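Local atomic coordinates of UL144 (Macacine herpesvirus 1, PDB entry 6NYP), a protein that is a TNF-receptor-like viral glycoprotein, probably an HVEM mimic that binds the inhibitory immune receptor BTLA, as its human cytomegalovirus relative does. Residues F[10-16]-F[28-34]; F[55-61]-F[72-78]; F[18-23]-F[34-39]. All coordinates share one frame; numbering follows the deposited sequence.

Interaction 1: F[10-16]-F[28-34]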
# COMPACT_ATOMS: atom_id res chain seq x y z
N LEU F 10 -9.79 9.86 -3.49
CA LEU F 10 -8.81 10.95 -3.26
C LEU F 10 -9.27 12.24 -3.96
O LEU F 10 -9.67 13.18 -3.23
CB LEU F 10 -7.41 10.50 -3.70
CG LEU F 10 -6.74 9.46 -2.79
CD1 LEU F 10 -5.27 9.28 -3.14
CD2 LEU F 10 -6.88 9.82 -1.32
N GLY F 11 -9.29 12.29 -5.29
CA GLY F 11 -10.00 13.34 -6.04
C GLY F 11 -11.39 12.86 -6.41
O GLY F 11 -12.15 12.48 -5.49
N ASP F 12 -11.68 12.80 -7.71
CA ASP F 12 -12.76 11.95 -8.30
C ASP F 12 -12.14 10.62 -8.75
O ASP F 12 -12.64 10.03 -9.72
CB ASP F 12 -13.47 12.69 -9.44
CG ASP F 12 -14.08 14.02 -9.04
OD1 ASP F 12 -14.35 14.21 -7.83
OD2 ASP F 12 -14.30 14.86 -9.94
N GLN F 13 -11.10 10.17 -8.04
CA GLN F 13 -10.24 9.01 -8.41
C GLN F 13 -10.25 8.00 -7.25
O GLN F 13 -10.11 8.43 -6.07
CB GLN F 13 -8.83 9.50 -8.72
CG GLN F 13 -7.90 8.47 -9.36
CD GLN F 13 -8.31 8.03 -10.75
OE1 GLN F 13 -8.38 8.83 -11.69
NE2 GLN F 13 -8.54 6.73 -10.91
N CYS F 14 -10.41 6.72 -7.59
CA CYS F 14 -10.38 5.57 -6.65
C CYS F 14 -8.94 5.07 -6.52
O CYS F 14 -8.35 4.67 -7.54
CB CYS F 14 -11.32 4.47 -7.12
SG CYS F 14 -13.07 4.89 -6.96
N CYS F 15 -8.39 5.12 -5.30
CA CYS F 15 -6.94 4.92 -5.02
C CYS F 15 -6.73 3.93 -3.89
O CYS F 15 -7.56 3.80 -2.99
CB CYS F 15 -6.27 6.25 -4.67
SG CYS F 15 -6.25 7.41 -6.05
N PRO F 16 -5.59 3.21 -3.90
CA PRO F 16 -5.15 2.44 -2.73
C PRO F 16 -5.01 3.34 -1.51
O PRO F 16 -4.54 4.47 -1.62
CB PRO F 16 -3.77 1.90 -3.13
CG PRO F 16 -3.77 1.92 -4.65
CD PRO F 16 -4.67 3.07 -5.04
N CYS F 28 -3.04 8.96 -6.45
CA CYS F 28 -2.90 7.94 -7.52
C CYS F 28 -3.56 8.46 -8.80
O CYS F 28 -4.32 9.44 -8.71
CB CYS F 28 -3.49 6.60 -7.10
SG CYS F 28 -5.25 6.40 -7.50
N THR F 29 -3.26 7.84 -9.94
CA THR F 29 -4.04 7.95 -11.20
C THR F 29 -4.54 6.55 -11.55
O THR F 29 -4.27 5.62 -10.77
CB THR F 29 -3.20 8.56 -12.33
OG1 THR F 29 -2.27 7.60 -12.83
CG2 THR F 29 -2.47 9.81 -11.89
N GLN F 30 -5.21 6.39 -12.68
CA GLN F 30 -5.73 5.08 -13.13
C GLN F 30 -4.56 4.11 -13.32
O GLN F 30 -4.78 2.89 -13.17
CB GLN F 30 -6.53 5.25 -14.42
CG GLN F 30 -7.30 4.01 -14.81
CD GLN F 30 -8.01 4.18 -16.12
OE1 GLN F 30 -7.96 5.24 -16.75
NE2 GLN F 30 -8.69 3.13 -16.55
N TYR F 31 -3.37 4.62 -13.65
CA TYR F 31 -2.19 3.82 -14.07
C TYR F 31 -1.07 3.85 -13.02
O TYR F 31 -0.10 3.10 -13.21
CB TYR F 31 -1.66 4.35 -15.40
CG TYR F 31 -2.58 4.12 -16.58
CD1 TYR F 31 -3.57 5.02 -16.91
CD2 TYR F 31 -2.45 2.97 -17.36
CE1 TYR F 31 -4.43 4.79 -17.97
CE2 TYR F 31 -3.29 2.74 -18.43
CZ TYR F 31 -4.28 3.65 -18.74
OH TYR F 31 -5.12 3.42 -19.80
N THR F 32 -1.18 4.68 -11.97
CA THR F 32 -0.07 4.94 -11.01
C THR F 32 -0.52 4.77 -9.56
O THR F 32 -1.73 4.80 -9.28
CB THR F 32 0.52 6.35 -11.17
OG1 THR F 32 -0.53 7.29 -10.96
CG2 THR F 32 1.18 6.54 -12.51
N SER F 33 0.47 4.63 -8.68
CA SER F 33 0.36 4.37 -7.22
C SER F 33 0.01 5.65 -6.46
O SER F 33 0.23 6.75 -6.99
CB SER F 33 1.65 3.80 -6.73
OG SER F 33 2.74 4.31 -7.49
N THR F 34 -0.52 5.49 -5.24
CA THR F 34 -0.64 6.53 -4.20
C THR F 34 0.71 6.66 -3.49
O THR F 34 1.34 5.62 -3.28
CB THR F 34 -1.68 6.13 -3.15
OG1 THR F 34 -2.87 5.65 -3.79
CG2 THR F 34 -2.03 7.25 -2.19
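Cys28 is joined to Cys15 by a disulfide, and the rest of the contact gathers round that bond. The SG atoms of Cys15 and Cys28 are 2.0 Å apart, with a left-handed C-S-S-C torsion of -81°. A chi1 of 89° tucks SG of Cys28 over its own backbone, flanked by N and C, and this turns it to meet Cys15. Gln13 lies beside this bridge. Its CG is 3.8 Å from SG of Cys28, and its chain bends at chi2, 66°. The bend carries the amide alongside the backbone of Thr29 and Gln30. There, NE2 of Gln13 is 3.8 Å from N of Gln30, a packing contact. Thr29 points away from segment 10-16 and organises its own loop. Its OG1 accepts a bond from N of Tyr31, 3.3 Å away, which makes an ST turn. The hydroxyls of Thr29 and Thr32 also share a hydrogen bond. Ser33 turns its OG to the backbone of the other protein in the assembly. Thr34 brings the chain back to segment 10-16. Its OG1 gives a hydrogen bond to O of Pro16 at 3.0 Å, in the carbonyl plane and on a lone pair. The same OG1 lies 3.4 Å from CD of Pro16, so the proline ring lines the flank of the hydroxyl. The methyl branch goes another way: CG2 of Thr34 rests 3.9 Å from CD1 of Leu10. Leu10 also touches Leu48 and Tyr49. Next to Cys15, Cys14 forms a disulfide with Cys3. With Cys18-Cys36, these disulfides give the 1-2, 3-5, 4-6 cysteine pattern that is characteristic of a cysteine-rich domain of the TNF receptor superfamily. Cys15-Cys28 is its 3-5 bridge.

Interaction 2: F[55-61]-F[72-78]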
# COMPACT_ATOMS: atom_id res chain seq x y z
N THR F 55 -2.78 16.61 21.13
CA THR F 55 -3.15 17.53 22.23
C THR F 55 -2.67 16.93 23.55
O THR F 55 -2.69 15.70 23.68
CB THR F 55 -4.65 17.86 22.23
OG1 THR F 55 -5.38 16.65 22.49
CG2 THR F 55 -5.11 18.50 20.94
N GLU F 56 -2.27 17.78 24.50
CA GLU F 56 -1.82 17.38 25.86
C GLU F 56 -2.96 17.62 26.87
O GLU F 56 -3.40 18.78 26.99
CB GLU F 56 -0.57 18.17 26.26
CG GLU F 56 0.55 18.18 25.22
CD GLU F 56 1.85 17.50 25.61
OE1 GLU F 56 2.82 17.64 24.85
OE2 GLU F 56 1.89 16.83 26.67
N CYS F 57 -3.41 16.57 27.56
CA CYS F 57 -4.36 16.67 28.71
C CYS F 57 -3.64 17.39 29.87
O CYS F 57 -2.62 16.85 30.35
CB CYS F 57 -4.87 15.31 29.18
SG CYS F 57 -5.62 14.27 27.90
N GLN F 58 -4.15 18.55 30.29
CA GLN F 58 -3.51 19.44 31.29
C GLN F 58 -3.54 18.79 32.68
O GLN F 58 -4.12 17.68 32.80
CB GLN F 58 -4.23 20.79 31.28
CG GLN F 58 -5.69 20.71 31.70
CD GLN F 58 -6.57 21.65 30.92
OE1 GLN F 58 -6.47 21.76 29.70
NE2 GLN F 58 -7.47 22.33 31.63
N ASP F 59 -2.95 19.45 33.68
CA ASP F 59 -2.83 18.98 35.09
C ASP F 59 -4.22 18.75 35.71
O ASP F 59 -4.33 17.84 36.55
CB ASP F 59 -1.98 19.93 35.93
CG ASP F 59 -2.26 21.41 35.73
OD1 ASP F 59 -3.23 21.74 35.00
OD2 ASP F 59 -1.51 22.23 36.29
N THR F 60 -5.24 19.54 35.32
CA THR F 60 -6.64 19.44 35.83
C THR F 60 -7.46 18.44 34.98
O THR F 60 -8.69 18.63 34.85
CB THR F 60 -7.31 20.82 35.89
OG1 THR F 60 -8.61 20.66 36.46
CG2 THR F 60 -7.44 21.50 34.55
N GLU F 61 -6.81 17.39 34.47
CA GLU F 61 -7.40 16.35 33.58
C GLU F 61 -6.59 15.05 33.70
O GLU F 61 -5.42 15.10 34.16
CB GLU F 61 -7.41 16.82 32.12
CG GLU F 61 -8.52 17.80 31.78
CD GLU F 61 -8.47 18.36 30.37
OE1 GLU F 61 -9.53 18.74 29.84
OE2 GLU F 61 -7.35 18.44 29.80
N ASN F 72 -6.54 11.24 18.13
CA ASN F 72 -6.04 12.24 19.12
C ASN F 72 -6.15 11.64 20.53
O ASN F 72 -6.86 10.63 20.68
CB ASN F 72 -6.83 13.55 19.02
CG ASN F 72 -6.17 14.72 19.71
OD1 ASN F 72 -5.01 14.64 20.13
ND2 ASN F 72 -6.90 15.81 19.86
N THR F 73 -5.47 12.24 21.52
CA THR F 73 -5.63 11.91 22.96
C THR F 73 -7.09 12.17 23.37
O THR F 73 -7.73 13.04 22.76
CB THR F 73 -4.69 12.72 23.87
OG1 THR F 73 -4.99 14.10 23.70
CG2 THR F 73 -3.22 12.50 23.59
N VAL F 74 -7.59 11.42 24.36
CA VAL F 74 -8.92 11.66 24.99
C VAL F 74 -8.66 12.10 26.43
O VAL F 74 -7.90 11.39 27.12
CB VAL F 74 -9.83 10.42 24.92
CG1 VAL F 74 -11.22 10.71 25.48
CG2 VAL F 74 -9.92 9.86 23.51
N CYS F 75 -9.24 13.23 26.84
CA CYS F 75 -9.11 13.83 28.19
C CYS F 75 -10.48 13.87 28.88
O CYS F 75 -11.49 14.04 28.18
CB CYS F 75 -8.53 15.24 28.13
SG CYS F 75 -7.09 15.37 27.03
N ALA F 76 -10.49 13.71 30.21
CA ALA F 76 -11.65 13.92 31.09
C ALA F 76 -11.17 14.50 32.43
O ALA F 76 -9.98 14.30 32.78
CB ALA F 76 -12.40 12.63 31.29
N SER F 77 -12.06 15.20 33.14
CA SER F 77 -11.83 15.76 34.50
C SER F 77 -11.71 14.62 35.52
O SER F 77 -12.40 13.60 35.34
CB SER F 77 -12.93 16.73 34.87
OG SER F 77 -13.21 17.61 33.80
N LYS F 78 -10.89 14.80 36.56
CA LYS F 78 -10.70 13.83 37.67
C LYS F 78 -11.77 14.06 38.74
O LYS F 78 -12.72 13.30 38.88
CB LYS F 78 -9.29 13.94 38.28
CG LYS F 78 -8.85 15.35 38.68
CD LYS F 78 -7.99 16.05 37.65
CE LYS F 78 -6.51 15.92 37.90
NZ LYS F 78 -6.09 14.50 38.07
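Thr55 and Thr73 both hold OG1 between the backbone N and the carbonyl carbon, chi1 64° and 61°, and this brings the two hydroxyls close together. Asn72 has CG anti to its backbone N, chi1 -165°, and its amide swings across the Thr55 side chain at about a right angle. The contact belongs to a TNFR-type cysteine-rich region, where disulfides take the place of a large hydrophobic core. OD1 of Asn72 is gripped twice by one residue. N of Thr55 reaches it at 3.1 Å in the carbonyl plane, on a lone pair. OG1 of Thr55 also donates to it, from a position tilted off that plane. OG1 of Thr73 then donates to O of Thr55 at 2.8 Å, from above the carbonyl plane. Further along, SG of Cys57 and SG of Cys75 form the disulfide, 2.0 Å long. Strand 74-76 also pairs with strand 62-65, antiparallel. Past the bridge, segment 55-61 makes a type I turn from Gln58 to Glu61. Lys78 folds its chain against this turn, with CE 3.2 Å from O of Asp59. The Glu61 carboxylate lies by the disulfide, with OE2 3.8 Å from CB of Cys75. OE2 of Glu61 also accepts from N of Gln58 at 3.2 Å, through its anti lone pair.

Interaction 3: F[18-23]-F[34-39]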
# COMPACT_ATOMS: atom_id res chain seq x y z
N CYS F 18 -3.46 4.52 2.37
CA CYS F 18 -2.16 4.53 3.09
C CYS F 18 -2.27 3.64 4.34
O CYS F 18 -3.40 3.44 4.84
CB CYS F 18 -1.78 5.95 3.49
SG CYS F 18 -1.40 7.03 2.08
N LYS F 19 -1.14 3.12 4.82
CA LYS F 19 -1.06 2.38 6.11
C LYS F 19 -1.23 3.38 7.27
O LYS F 19 -1.10 4.60 7.02
CB LYS F 19 0.25 1.59 6.21
CG LYS F 19 0.41 0.47 5.19
CD LYS F 19 1.63 -0.40 5.42
CE LYS F 19 1.59 -1.71 4.67
NZ LYS F 19 1.79 -1.55 3.21
N GLN F 20 -1.47 2.88 8.47
CA GLN F 20 -2.03 3.63 9.63
C GLN F 20 -1.28 4.93 9.91
O GLN F 20 -1.95 5.98 10.03
CB GLN F 20 -2.04 2.72 10.87
CG GLN F 20 -3.08 1.62 10.79
CD GLN F 20 -3.58 1.24 12.16
OE1 GLN F 20 -2.80 0.89 13.04
NE2 GLN F 20 -4.88 1.35 12.34
N GLY F 21 0.05 4.89 10.01
CA GLY F 21 0.86 6.04 10.46
C GLY F 21 1.21 7.02 9.36
O GLY F 21 2.12 7.83 9.57
N TYR F 22 0.51 6.97 8.23
CA TYR F 22 0.89 7.67 6.97
C TYR F 22 -0.26 8.55 6.47
O TYR F 22 -1.43 8.17 6.66
CB TYR F 22 1.28 6.65 5.91
CG TYR F 22 2.51 5.83 6.21
CD1 TYR F 22 2.46 4.75 7.08
CD2 TYR F 22 3.71 6.10 5.58
CE1 TYR F 22 3.58 3.97 7.32
CE2 TYR F 22 4.84 5.35 5.83
CZ TYR F 22 4.78 4.28 6.71
OH TYR F 22 5.91 3.55 6.95
N ARG F 23 0.09 9.68 5.85
CA ARG F 23 -0.85 10.59 5.14
C ARG F 23 -0.53 10.54 3.64
O ARG F 23 0.66 10.24 3.29
CB ARG F 23 -0.71 12.03 5.66
CG ARG F 23 0.44 12.79 5.02
CD ARG F 23 1.23 13.73 5.90
NE ARG F 23 2.25 14.39 5.08
CZ ARG F 23 3.17 15.24 5.52
NH1 ARG F 23 3.22 15.57 6.80
NH2 ARG F 23 4.05 15.76 4.68
N THR F 34 -0.52 5.49 -5.24
CA THR F 34 -0.64 6.53 -4.20
C THR F 34 0.71 6.66 -3.49
O THR F 34 1.34 5.62 -3.28
CB THR F 34 -1.68 6.13 -3.15
OG1 THR F 34 -2.87 5.65 -3.79
CG2 THR F 34 -2.03 7.25 -2.19
N THR F 35 1.15 7.88 -3.17
CA THR F 35 2.37 8.14 -2.36
C THR F 35 1.92 8.52 -0.95
O THR F 35 1.04 9.40 -0.81
CB THR F 35 3.27 9.21 -3.00
OG1 THR F 35 3.48 8.87 -4.37
CG2 THR F 35 4.60 9.36 -2.32
N CYS F 36 2.46 7.83 0.06
CA CYS F 36 2.17 8.05 1.50
C CYS F 36 3.46 8.45 2.22
O CYS F 36 4.53 7.94 1.83
CB CYS F 36 1.60 6.79 2.14
SG CYS F 36 0.21 6.12 1.20
N THR F 37 3.37 9.35 3.20
CA THR F 37 4.53 9.77 4.04
C THR F 37 4.17 9.58 5.52
O THR F 37 3.00 9.83 5.89
CB THR F 37 4.99 11.20 3.70
OG1 THR F 37 5.23 11.27 2.30
CG2 THR F 37 6.25 11.60 4.43
N LEU F 38 5.13 9.07 6.29
CA LEU F 38 5.06 8.85 7.76
C LEU F 38 4.74 10.17 8.48
O LEU F 38 5.54 11.10 8.37
CB LEU F 38 6.42 8.29 8.21
CG LEU F 38 6.49 7.67 9.60
CD1 LEU F 38 5.47 6.55 9.78
CD2 LEU F 38 7.90 7.15 9.86
N CYS F 39 3.61 10.23 9.18
CA CYS F 39 3.34 11.27 10.21
C CYS F 39 4.37 11.12 11.32
O CYS F 39 4.52 10.04 11.87
CB CYS F 39 1.93 11.15 10.79
SG CYS F 39 0.64 11.94 9.80
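Leu38 sets a methyl over one face of the Tyr22 ring, the main fit of bump to surface here. CD1 of Leu38 is 4.1 Å from the ring centroid and 18° off the ring normal, a CH-pi contact offset toward the rim on the CZ side. The chi1 of Leu38, -165°, points CG away from N and lays this branch over the tyrosine. The same methyl fits against the turn before the strand, 3.6 Å from O of Gly21. The disulfide of Cys18 with Cys36, SG to SG 2.0 Å, packs at the base of the tyrosine side chain, where CB of Tyr22 meets CB of Cys36 at 3.8 Å. Arg23 lies on the opposite face of the hairpin and runs past Thr37, with NE 4.4 Å from CB of Thr37. Its CD reaches toward SG of Cys39, which is bonded to Cys51. The backbones hold the register. Arg23 and Thr37 form an antiparallel hydrogen-bonded pair, with two N to O hydrogen bonds of 2.9 Å. N of Cys39 adds a hydrogen bond to O of Gly21 at the turn. Strand 34-38 also pairs with a strand of the other protein, so the sheet continues across the interface. This is an antiparallel beta hairpin, with Cys18-Cys36 tying the preceding turn to strand 34-38, the 4-6 bridge typical of a TNFR cysteine-rich domain.

From the N terminus, interaction 1 comes first and closes the loop between strand 14-15 and the segment after strand 22-26. Interaction 3 opens inside that loop and closes beyond it, so the two cross. They share Thr34, where the loop of residues 28-34 enters strand 34-38. Together they hold the first cysteine-rich domain, and their centres are 14 Å apart. The chain then leaves through Cys39 into the next cysteine-rich region. Interaction 2 follows in series. It closes the loop holding strand 62-65, at the opposite side of the chain's centre, with its centre about 38 Å from that of interaction 1.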